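Local structure of beta-lactamase (Sebaldella termitidis, 6N1N) at residues N85-N91 with Y98-F103; I200-V204 with L231-K236. The protein probably hydrolyses beta-lactam antibiotics to substituted beta-amino acids, as a class D beta-lactamase that confers antibiotic resistance. All coordinates share one frame; numbering follows the deposited sequence.

Contact 1: residues N85-N91 with Y98-F103; sequences NWNKDLN and YSALWF
Trp-86 both gives and takes a hydrogen bond across this contact. Its indole NE1 donates to Tyr-98 O at 3.0 Å, with an almost straight N-H...O angle of 178°. The oxygen lies in the indole plane, but the N-H reaches it from above the carbonyl plane. In return Trp-86 O accepts from Trp-102 NE1 at 2.9 Å. That bond is more bent, 144°, yet it meets a lone pair in the carbonyl plane. Trp-102 CG is tucked between its own backbone N and carbonyl carbon (chi1 75°), which brings the NE1 edge of the ring to that oxygen. Ala-100 CA sits over one face of the Trp-86 indole, 3.9 Å from the centroid of its five-membered ring.

Asn-85 lies flat on the Tyr-98 ring. Asn-85 CB is over the ring centre, 3.7 Å from the centroid, and the side-chain amide is stacked nearly parallel to the ring. Leu-90 splits its two methyls. CD2 meets the edge of the Tyr-98 ring, while CD1 presses on Ala-100 CB at 3.4 Å, a tight carbon pair, and also touches Trp-102. The edge of the Phe-103 ring faces Leu-90 O, with CE1 3.2 Å from it.

Ser-99 ends helix 92-98 in a Schellman motif with positive phi. Ser-99 to Leu-101 probably correspond to the Ser-X-Val motif of class D enzymes, with leucine in third place. Ser-99 OG bonds to Lys-189 NZ, near the predicted nucleophile Ser-51. Further out, Asn-91 N-caps helix 92-98 through Glu-94 N. Asp-89 OD1 accepts from Trp-76 N, and Tyr-82 meets the Trp-86 ring.

Contact 2: residues I200-V204 with L231-K236; sequences IIWYV and LLDFRK. With SO4 (sulfate ion), chain C.
Arg-235 reaches from its helix across Ile-201 and gives both terminal nitrogens to a single sulfate oxygen. Arg-235 NH1 lies 3.1 Å and NH2 3.2 Å from O4 of the ion. O4 sits at the edge of the guanidinium, near its plane, and both bonds are moderately bent. The sulfate probably came from the crystallisation liquor. It is also bonded to Thr-190 OG1 and to Ser-51 OG, the predicted acyl-ester residue. It therefore probably marks the active site, and Arg-235 is consistent with the arginine that binds the substrate carboxylate in class D enzymes.

The side chain is held on several sides. CG stands between the backbone N and the carbonyl carbon (chi1 61°), and from there the chain runs extended to NE. Arg-235 NE makes a weak bond back to Leu-232 O. Leu-232 CD2 lies 3.7 Å above one face of the guanidinium, toward its rim. Ile-201 CG2 meets Arg-235 CD at 3.3 Å.

No hydrogen bond joins strand and helix here. Carbon contacts do the work. Ile-201 CD1 touches Leu-232 CD2 at 3.7 Å and Leu-231 CB at 3.8 Å. Tyr-203 and Lys-236 run side by side, pointing the same way. Lys-236 CB is over one face of the Tyr-203 ring, and Lys-236 CD is 3.6 Å from Tyr-203 OH. Lys-236 NZ ends in a salt bridge with Glu-179.

The axes of segments 200-204 and 231-236 run nearly parallel, 24° apart. Trp-202 points away, its NE1 bonded to Leu-48 O. Strand 198-209 is paired on its two edges with antiparallel strands 184-195 and 212-222, and helix 228-245 packs on the sheet face that carries Ile-201 and Tyr-203.

How the contacts relate
The two contacts share no helix or strand. Contact 1 lies in the helical part, and its centre is about 18 Å from the centre of the chain. Contact 2 joins the central sheet to the C-terminal helix and is deeper, its centre about 11 Å from that point. Both are only partly buried. Indole N-H groups bonded to backbone carbonyls tie the loop of contact 1, whereas aliphatic contacts join strand and helix in contact 2. Their nearest atoms are about 7 Å apart. Both probably border the active site at the predicted Ser-51. One sulfate joins the two: Arg-235 of contact 2 binds its O4, and Ser-99 of contact 1 makes a weak bond to its O3.

Contact 1: residues N85-N91 with Y98-F103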
ATOM      1  N   ASN A  85      -7.214  10.794  16.550  1.00 16.52           N
ATOM      2  CA  ASN A  85      -7.939  11.033  15.309  1.00 14.33           C
ATOM      3  C   ASN A  85      -8.912   9.892  14.974  1.00 14.83           C
ATOM      4  O   ASN A  85      -9.776  10.071  14.110  1.00 14.93           O
ATOM      5  CB  ASN A  85      -6.973  11.208  14.138  1.00 12.75           C
ATOM      6  CG  ASN A  85      -6.419  12.621  14.020  1.00 19.18           C
ATOM      7  OD1 ASN A  85      -7.027  13.577  14.462  1.00 25.95           O
ATOM      8  ND2 ASN A  85      -5.248  12.736  13.423  1.00 25.09           N
ATOM      9  N   TRP A  86      -8.759   8.721  15.601  1.00 13.42           N
ATOM     10  CA  TRP A  86      -9.689   7.615  15.375  1.00 14.02           C
ATOM     11  C   TRP A  86     -10.974   7.756  16.171  1.00 13.45           C
ATOM     12  O   TRP A  86     -11.932   7.036  15.908  1.00 13.27           O
ATOM     13  CB  TRP A  86      -9.071   6.268  15.773  1.00 12.31           C
ATOM     14  CG  TRP A  86      -7.909   5.815  14.941  1.00  9.08           C
ATOM     15  CD1 TRP A  86      -7.469   6.366  13.770  1.00 12.96           C
ATOM     16  CD2 TRP A  86      -7.026   4.730  15.228  1.00  9.19           C
ATOM     17  NE1 TRP A  86      -6.374   5.681  13.315  1.00 12.86           N
ATOM     18  CE2 TRP A  86      -6.085   4.668  14.187  1.00 11.41           C
ATOM     19  CE3 TRP A  86      -6.939   3.797  16.282  1.00 12.65           C
ATOM     20  CZ2 TRP A  86      -5.059   3.726  14.158  1.00 14.28           C
ATOM     21  CZ3 TRP A  86      -5.924   2.853  16.239  1.00 17.06           C
ATOM     22  CH2 TRP A  86      -5.004   2.821  15.191  1.00 18.07           C
ATOM     23  N   ASN A  87     -10.993   8.631  17.172  1.00 11.90           N
ATOM     24  CA  ASN A  87     -12.050   8.637  18.180  1.00 12.17           C
ATOM     25  C   ASN A  87     -13.161   9.623  17.809  1.00 18.49           C
ATOM     26  O   ASN A  87     -13.523  10.534  18.569  1.00 20.80           O
ATOM     27  CB  ASN A  87     -11.443   8.962  19.541  1.00 15.36           C
ATOM     28  CG  ASN A  87     -10.512   7.873  20.050  1.00 16.10           C
ATOM     29  OD1 ASN A  87     -10.706   6.689  19.761  1.00 16.04           O
ATOM     30  ND2 ASN A  87      -9.503   8.261  20.813  1.00 15.55           N
ATOM     31  N   LYS A  88     -13.729   9.403  16.624  1.00 13.01           N
ATOM     32  CA  LYS A  88     -14.804  10.218  16.072  1.00 17.09           C
ATOM     33  C   LYS A  88     -15.371   9.492  14.862  1.00 19.60           C
ATOM     34  O   LYS A  88     -14.748   8.569  14.339  1.00 13.65           O
ATOM     35  CB  LYS A  88     -14.305  11.598  15.661  1.00 19.69           C
ATOM     36  CG  LYS A  88     -13.184  11.559  14.659  1.00 22.72           C
ATOM     37  CD  LYS A  88     -12.618  12.947  14.386  1.00 27.29           C
ATOM     38  CE  LYS A  88     -11.304  12.863  13.620  1.00 31.39           C
ATOM     39  NZ  LYS A  88     -10.914  14.154  12.973  1.00 46.49           N
ATOM     40  N   ASP A  89     -16.560   9.918  14.426  1.00 18.12           N
ATOM     41  CA  ASP A  89     -17.089   9.410  13.166  1.00 18.41           C
ATOM     42  C   ASP A  89     -16.078   9.729  12.068  1.00 15.00           C
ATOM     43  O   ASP A  89     -15.456  10.800  12.067  1.00 14.23           O
ATOM     44  CB  ASP A  89     -18.443  10.039  12.838  1.00 21.93           C
ATOM     45  CG  ASP A  89     -19.550   9.627  13.804  1.00 27.19           C
ATOM     46  OD1 ASP A  89     -19.369   8.684  14.621  1.00 24.47           O
ATOM     47  OD2 ASP A  89     -20.621  10.266  13.735  1.00 32.30           O
ATOM     48  N   LEU A  90     -15.893   8.790  11.139  1.00 11.91           N
ATOM     49  CA  LEU A  90     -14.932   8.956  10.063  1.00 13.95           C
ATOM     50  C   LEU A  90     -15.551   8.579   8.732  1.00 15.02           C
ATOM     51  O   LEU A  90     -16.314   7.615   8.641  1.00 15.63           O
ATOM     52  CB  LEU A  90     -13.674   8.085  10.277  1.00 12.78           C
ATOM     53  CG  LEU A  90     -12.817   8.314  11.510  1.00 14.54           C
ATOM     54  CD1 LEU A  90     -11.750   7.233  11.666  1.00 11.02           C
ATOM     55  CD2 LEU A  90     -12.134   9.679  11.455  1.00 16.72           C
ATOM     56  N   ASN A  91     -15.200   9.329   7.699  1.00 12.75           N
ATOM     57  CA  ASN A  91     -15.501   8.948   6.334  1.00 12.30           C
ATOM     58  C   ASN A  91     -14.297   8.239   5.711  1.00 15.18           C
ATOM     59  O   ASN A  91     -13.225   8.119   6.310  1.00 13.16           O
ATOM     60  CB  ASN A  91     -15.944  10.168   5.520  1.00 15.69           C
ATOM     61  CG  ASN A  91     -14.865  11.230   5.390  1.00 15.20           C
ATOM     62  OD1 ASN A  91     -13.687  10.928   5.204  1.00 13.91           O
ATOM     63  ND2 ASN A  91     -15.280  12.499   5.483  1.00 18.61           N
ATOM     64  N   TYR A  98      -5.835   8.480   8.145  1.00 13.88           N
ATOM     65  CA  TYR A  98      -5.479   8.152   9.518  1.00 12.22           C
ATOM     66  C   TYR A  98      -5.173   6.676   9.729  1.00 16.54           C
ATOM     67  O   TYR A  98      -4.821   6.288  10.849  1.00 14.20           O
ATOM     68  CB  TYR A  98      -6.624   8.526  10.470  1.00 15.50           C
ATOM     69  CG  TYR A  98      -7.046   9.956  10.452  1.00 12.03           C
ATOM     70  CD1 TYR A  98      -6.132  10.975  10.222  1.00 18.66           C
ATOM     71  CD2 TYR A  98      -8.377  10.300  10.675  1.00 18.57           C
ATOM     72  CE1 TYR A  98      -6.542  12.301  10.208  1.00 23.85           C
ATOM     73  CE2 TYR A  98      -8.787  11.600  10.669  1.00 22.47           C
ATOM     74  CZ  TYR A  98      -7.868  12.601  10.439  1.00 24.97           C
ATOM     75  OH  TYR A  98      -8.317  13.893  10.440  1.00 34.03           O
ATOM     76  N   SER A  99      -5.370   5.853   8.701  0.50 13.31           N
ATOM     77  CA  SER A  99      -5.193   4.412   8.815  0.50 13.57           C
ATOM     78  C   SER A  99      -6.049   3.861   9.956  0.50 13.57           C
ATOM     79  O   SER A  99      -5.585   3.096  10.804  0.50 13.34           O
ATOM     80  CB  SER A  99      -3.720   4.081   9.003  0.50 18.38           C
ATOM     81  OG  SER A  99      -2.983   4.670   7.940  0.50 13.94           O
ATOM     82  N   ALA A 100      -7.322   4.245   9.946  1.00  8.66           N
ATOM     83  CA  ALA A 100      -8.266   3.872  11.005  1.00 11.56           C
ATOM     84  C   ALA A 100      -8.761   2.446  10.787  1.00 14.06           C
ATOM     85  O   ALA A 100      -9.712   2.202  10.042  1.00 11.20           O
ATOM     86  CB  ALA A 100      -9.429   4.854  11.059  1.00 11.12           C
ATOM     87  N   LEU A 101      -8.113   1.491  11.461  1.00 12.46           N
ATOM     88  CA  LEU A 101      -8.466   0.090  11.287  1.00 12.90           C
ATOM     89  C   LEU A 101      -9.937  -0.152  11.581  1.00 11.20           C
ATOM     90  O   LEU A 101     -10.598  -0.898  10.855  1.00 12.38           O
ATOM     91  CB  LEU A 101      -7.581  -0.787  12.177  1.00 16.37           C
ATOM     92  CG  LEU A 101      -7.898  -2.284  12.101  1.00 18.06           C
ATOM     93  CD1 LEU A 101      -7.658  -2.899  10.714  1.00 24.93           C
ATOM     94  CD2 LEU A 101      -7.086  -3.020  13.163  1.00 22.23           C
ATOM     95  N   TRP A 102     -10.494   0.497  12.619  1.00 11.05           N
ATOM     96  CA  TRP A 102     -11.870   0.185  13.000  1.00 12.51           C
ATOM     97  C   TRP A 102     -12.850   0.422  11.854  1.00 15.23           C
ATOM     98  O   TRP A 102     -13.821  -0.334  11.698  1.00 13.87           O
ATOM     99  CB  TRP A 102     -12.299   0.964  14.253  1.00 16.80           C
ATOM    100  CG  TRP A 102     -12.612   2.482  14.124  1.00 10.99           C
ATOM    101  CD1 TRP A 102     -11.808   3.514  14.547  1.00 12.84           C
ATOM    102  CD2 TRP A 102     -13.796   3.099  13.595  1.00 11.04           C
ATOM    103  NE1 TRP A 102     -12.415   4.723  14.307  1.00 14.23           N
ATOM    104  CE2 TRP A 102     -13.640   4.496  13.729  1.00 11.84           C
ATOM    105  CE3 TRP A 102     -14.985   2.607  13.036  1.00 13.51           C
ATOM    106  CZ2 TRP A 102     -14.615   5.399  13.315  1.00 12.89           C
ATOM    107  CZ3 TRP A 102     -15.937   3.503  12.622  1.00 14.18           C
ATOM    108  CH2 TRP A 102     -15.751   4.882  12.751  1.00 14.14           C
ATOM    109  N   PHE A 103     -12.610   1.450  11.035  1.00 11.46           N
ATOM    110  CA  PHE A 103     -13.500   1.779   9.936  1.00 11.44           C
ATOM    111  C   PHE A 103     -13.487   0.678   8.890  1.00 12.26           C
ATOM    112  O   PHE A 103     -14.551   0.251   8.415  1.00 11.40           O
ATOM    113  CB  PHE A 103     -13.074   3.130   9.356  1.00 12.05           C
ATOM    114  CG  PHE A 103     -13.792   3.566   8.093  1.00 12.58           C
ATOM    115  CD1 PHE A 103     -14.714   4.606   8.131  1.00 13.92           C
ATOM    116  CD2 PHE A 103     -13.470   3.016   6.852  1.00 10.18           C
ATOM    117  CE1 PHE A 103     -15.325   5.061   6.982  1.00 15.22           C
ATOM    118  CE2 PHE A 103     -14.105   3.462   5.684  1.00 13.13           C
ATOM    119  CZ  PHE A 103     -15.022   4.474   5.759  1.00 14.28           C
TER

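Contact 2: residues I200-V204 with L231-K236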
ATOM      1  N   ILE A 200       7.744  -5.969   9.641  1.00 11.50           N
ATOM      2  CA  ILE A 200       7.541  -5.746   8.220  1.00 13.02           C
ATOM      3  C   ILE A 200       6.958  -4.338   8.060  1.00 13.33           C
ATOM      4  O   ILE A 200       5.872  -4.056   8.571  1.00 16.66           O
ATOM      5  CB  ILE A 200       6.589  -6.791   7.605  1.00 15.85           C
ATOM      6  CG1 ILE A 200       6.962  -8.227   7.995  1.00 16.88           C
ATOM      7  CG2 ILE A 200       6.496  -6.595   6.074  1.00 15.97           C
ATOM      8  CD1 ILE A 200       8.312  -8.633   7.618  1.00 26.77           C
ATOM      9  N   ILE A 201       7.667  -3.471   7.341  1.00 12.50           N
ATOM     10  CA  ILE A 201       7.249  -2.089   7.173  1.00 11.39           C
ATOM     11  C   ILE A 201       7.182  -1.792   5.680  1.00  9.42           C
ATOM     12  O   ILE A 201       8.216  -1.743   5.002  1.00 10.12           O
ATOM     13  CB  ILE A 201       8.187  -1.108   7.901  1.00 10.73           C
ATOM     14  CG1 ILE A 201       8.213  -1.465   9.409  1.00 16.20           C
ATOM     15  CG2 ILE A 201       7.756   0.309   7.652  1.00 15.02           C
ATOM     16  CD1 ILE A 201       9.261  -0.686  10.204  1.00 24.08           C
ATOM     17  N   TRP A 202       5.966  -1.560   5.186  1.00  8.27           N
ATOM     18  CA  TRP A 202       5.695  -1.237   3.803  1.00  8.76           C
ATOM     19  C   TRP A 202       5.505   0.265   3.580  1.00  9.15           C
ATOM     20  O   TRP A 202       4.945   0.977   4.402  1.00 10.68           O
ATOM     21  CB  TRP A 202       4.391  -1.866   3.336  1.00  7.26           C
ATOM     22  CG  TRP A 202       4.208  -3.332   3.271  1.00  7.36           C
ATOM     23  CD1 TRP A 202       3.652  -4.143   4.220  1.00 10.73           C
ATOM     24  CD2 TRP A 202       4.392  -4.138   2.116  1.00  6.69           C
ATOM     25  NE1 TRP A 202       3.545  -5.428   3.733  1.00  8.94           N
ATOM     26  CE2 TRP A 202       3.981  -5.439   2.435  1.00  7.09           C
ATOM     27  CE3 TRP A 202       4.895  -3.886   0.843  1.00  7.75           C
ATOM     28  CZ2 TRP A 202       4.080  -6.489   1.527  1.00  8.35           C
ATOM     29  CZ3 TRP A 202       4.990  -4.922  -0.043  1.00 14.10           C
ATOM     30  CH2 TRP A 202       4.558  -6.199   0.287  1.00 10.25           C
ATOM     31  N   TYR A 203       5.865   0.690   2.374  1.00  9.41           N
ATOM     32  CA  TYR A 203       5.356   1.921   1.775  1.00  9.68           C
ATOM     33  C   TYR A 203       5.199   1.626   0.281  1.00 11.37           C
ATOM     34  O   TYR A 203       6.187   1.327  -0.412  1.00  8.41           O
ATOM     35  CB  TYR A 203       6.303   3.092   2.057  1.00 10.62           C
ATOM     36  CG  TYR A 203       5.733   4.442   1.705  1.00 11.80           C
ATOM     37  CD1 TYR A 203       4.515   4.867   2.220  1.00 22.65           C
ATOM     38  CD2 TYR A 203       6.410   5.290   0.850  1.00 11.14           C
ATOM     39  CE1 TYR A 203       3.985   6.102   1.873  1.00 28.96           C
ATOM     40  CE2 TYR A 203       5.896   6.545   0.541  1.00 11.06           C
ATOM     41  CZ  TYR A 203       4.696   6.931   1.034  1.00 26.59           C
ATOM     42  OH  TYR A 203       4.205   8.167   0.680  1.00 28.91           O
ATOM     43  N   VAL A 204       3.952   1.673  -0.213  1.00  9.30           N
ATOM     44  CA  VAL A 204       3.671   1.294  -1.599  1.00  8.76           C
ATOM     45  C   VAL A 204       2.813   2.376  -2.233  1.00  8.18           C
ATOM     46  O   VAL A 204       2.135   3.143  -1.546  1.00  7.36           O
ATOM     47  CB  VAL A 204       2.971  -0.082  -1.698  1.00 10.77           C
ATOM     48  CG1 VAL A 204       3.745  -1.165  -0.918  1.00  8.94           C
ATOM     49  CG2 VAL A 204       1.500   0.003  -1.251  1.00  8.73           C
ATOM     50  N   LEU A 231      12.123   3.588  12.169  1.00 12.90           N
ATOM     51  CA  LEU A 231      11.884   3.139  10.806  1.00  9.49           C
ATOM     52  C   LEU A 231      10.466   3.438  10.346  1.00 11.84           C
ATOM     53  O   LEU A 231      10.252   3.740   9.160  1.00 12.20           O
ATOM     54  CB  LEU A 231      12.195   1.646  10.734  1.00 10.89           C
ATOM     55  CG  LEU A 231      13.685   1.377  10.904  1.00 14.19           C
ATOM     56  CD1 LEU A 231      13.904  -0.114  11.115  1.00 18.23           C
ATOM     57  CD2 LEU A 231      14.482   1.868   9.678  1.00 14.98           C
ATOM     58  N   LEU A 232       9.486   3.363  11.249  1.00 12.33           N
ATOM     59  CA  LEU A 232       8.134   3.795  10.900  1.00 14.78           C
ATOM     60  C   LEU A 232       8.123   5.272  10.511  1.00 16.66           C
ATOM     61  O   LEU A 232       7.378   5.672   9.613  1.00 15.85           O
ATOM     62  CB  LEU A 232       7.168   3.537  12.064  1.00 12.58           C
ATOM     63  CG  LEU A 232       6.892   2.075  12.415  1.00 15.27           C
ATOM     64  CD1 LEU A 232       5.947   1.966  13.622  1.00 18.95           C
ATOM     65  CD2 LEU A 232       6.315   1.287  11.251  1.00 13.12           C
ATOM     66  N   ASP A 233       8.931   6.100  11.194  1.00 16.74           N
ATOM     67  CA  ASP A 233       9.034   7.517  10.859  1.00 16.40           C
ATOM     68  C   ASP A 233       9.859   7.762   9.601  1.00 15.27           C
ATOM     69  O   ASP A 233       9.716   8.830   8.985  1.00 18.89           O
ATOM     70  CB  ASP A 233       9.667   8.312  12.015  1.00 18.69           C
ATOM     71  CG  ASP A 233       8.711   8.540  13.192  1.00 20.20           C
ATOM     72  OD1 ASP A 233       7.486   8.335  13.038  1.00 27.31           O
ATOM     73  OD2 ASP A 233       9.208   8.952  14.273  1.00 22.40           O
ATOM     74  N   PHE A 234      10.699   6.794   9.212  1.00 13.67           N
ATOM     75  CA  PHE A 234      11.690   6.957   8.150  1.00 14.60           C
ATOM     76  C   PHE A 234      11.246   6.373   6.816  1.00 14.55           C
ATOM     77  O   PHE A 234      11.819   6.733   5.786  1.00 14.07           O
ATOM     78  CB  PHE A 234      13.022   6.307   8.592  1.00 12.05           C
ATOM     79  CG  PHE A 234      14.155   6.442   7.609  1.00 15.85           C
ATOM     80  CD1 PHE A 234      14.581   7.681   7.186  1.00 16.54           C
ATOM     81  CD2 PHE A 234      14.803   5.315   7.116  1.00 14.52           C
ATOM     82  CE1 PHE A 234      15.623   7.808   6.282  1.00 21.52           C
ATOM     83  CE2 PHE A 234      15.847   5.431   6.208  1.00 15.51           C
ATOM     84  CZ  PHE A 234      16.269   6.669   5.805  1.00 18.97           C
ATOM     85  N   ARG A 235      10.224   5.509   6.785  1.00 13.31           N
ATOM     86  CA  ARG A 235       9.953   4.744   5.572  1.00 17.09           C
ATOM     87  C   ARG A 235       9.640   5.633   4.373  1.00 11.68           C
ATOM     88  O   ARG A 235      10.059   5.329   3.250  1.00 11.32           O
ATOM     89  CB  ARG A 235       8.811   3.751   5.804  1.00 11.71           C
ATOM     90  CG  ARG A 235       7.486   4.363   6.174  1.00 16.14           C
ATOM     91  CD  ARG A 235       6.628   3.317   6.830  1.00 23.21           C
ATOM     92  NE  ARG A 235       5.691   3.857   7.800  1.00 35.40           N
ATOM     93  CZ  ARG A 235       4.687   3.160   8.322  1.00 41.93           C
ATOM     94  NH1 ARG A 235       4.482   1.904   7.940  1.00 36.84           N
ATOM     95  NH2 ARG A 235       3.875   3.724   9.203  1.00 42.88           N
ATOM     96  N   LYS A 236       8.913   6.727   4.576  1.00 14.94           N
ATOM     97  CA  LYS A 236       8.600   7.589   3.435  1.00 11.18           C
ATOM     98  C   LYS A 236       9.845   8.342   2.971  1.00 11.73           C
ATOM     99  O   LYS A 236      10.129   8.406   1.766  1.00 12.01           O
ATOM    100  CB  LYS A 236       7.446   8.521   3.807  1.00 18.52           C
ATOM    101  CG  LYS A 236       7.379   9.800   2.992  1.00 49.79           C
ATOM    102  CD  LYS A 236       5.954  10.333   2.921  1.00 65.30           C
ATOM    103  CE  LYS A 236       5.933  11.822   2.631  1.00 64.77           C
ATOM    104  NZ  LYS A 236       6.982  12.197   1.646  1.00 70.88           N
TER
HETATM  105  S   SO4 C 302       0.293   2.272   9.184  1.00 43.76           S
HETATM  106  O1  SO4 C 302       0.416   2.906  10.500  1.00 60.70           O
HETATM  107  O2  SO4 C 302      -0.894   1.373   9.152  1.00 21.50           O
HETATM  108  O3  SO4 C 302       0.087   3.302   8.172  1.00 45.66           O
HETATM  109  O4  SO4 C 302       1.531   1.530   8.928  1.00 47.15           O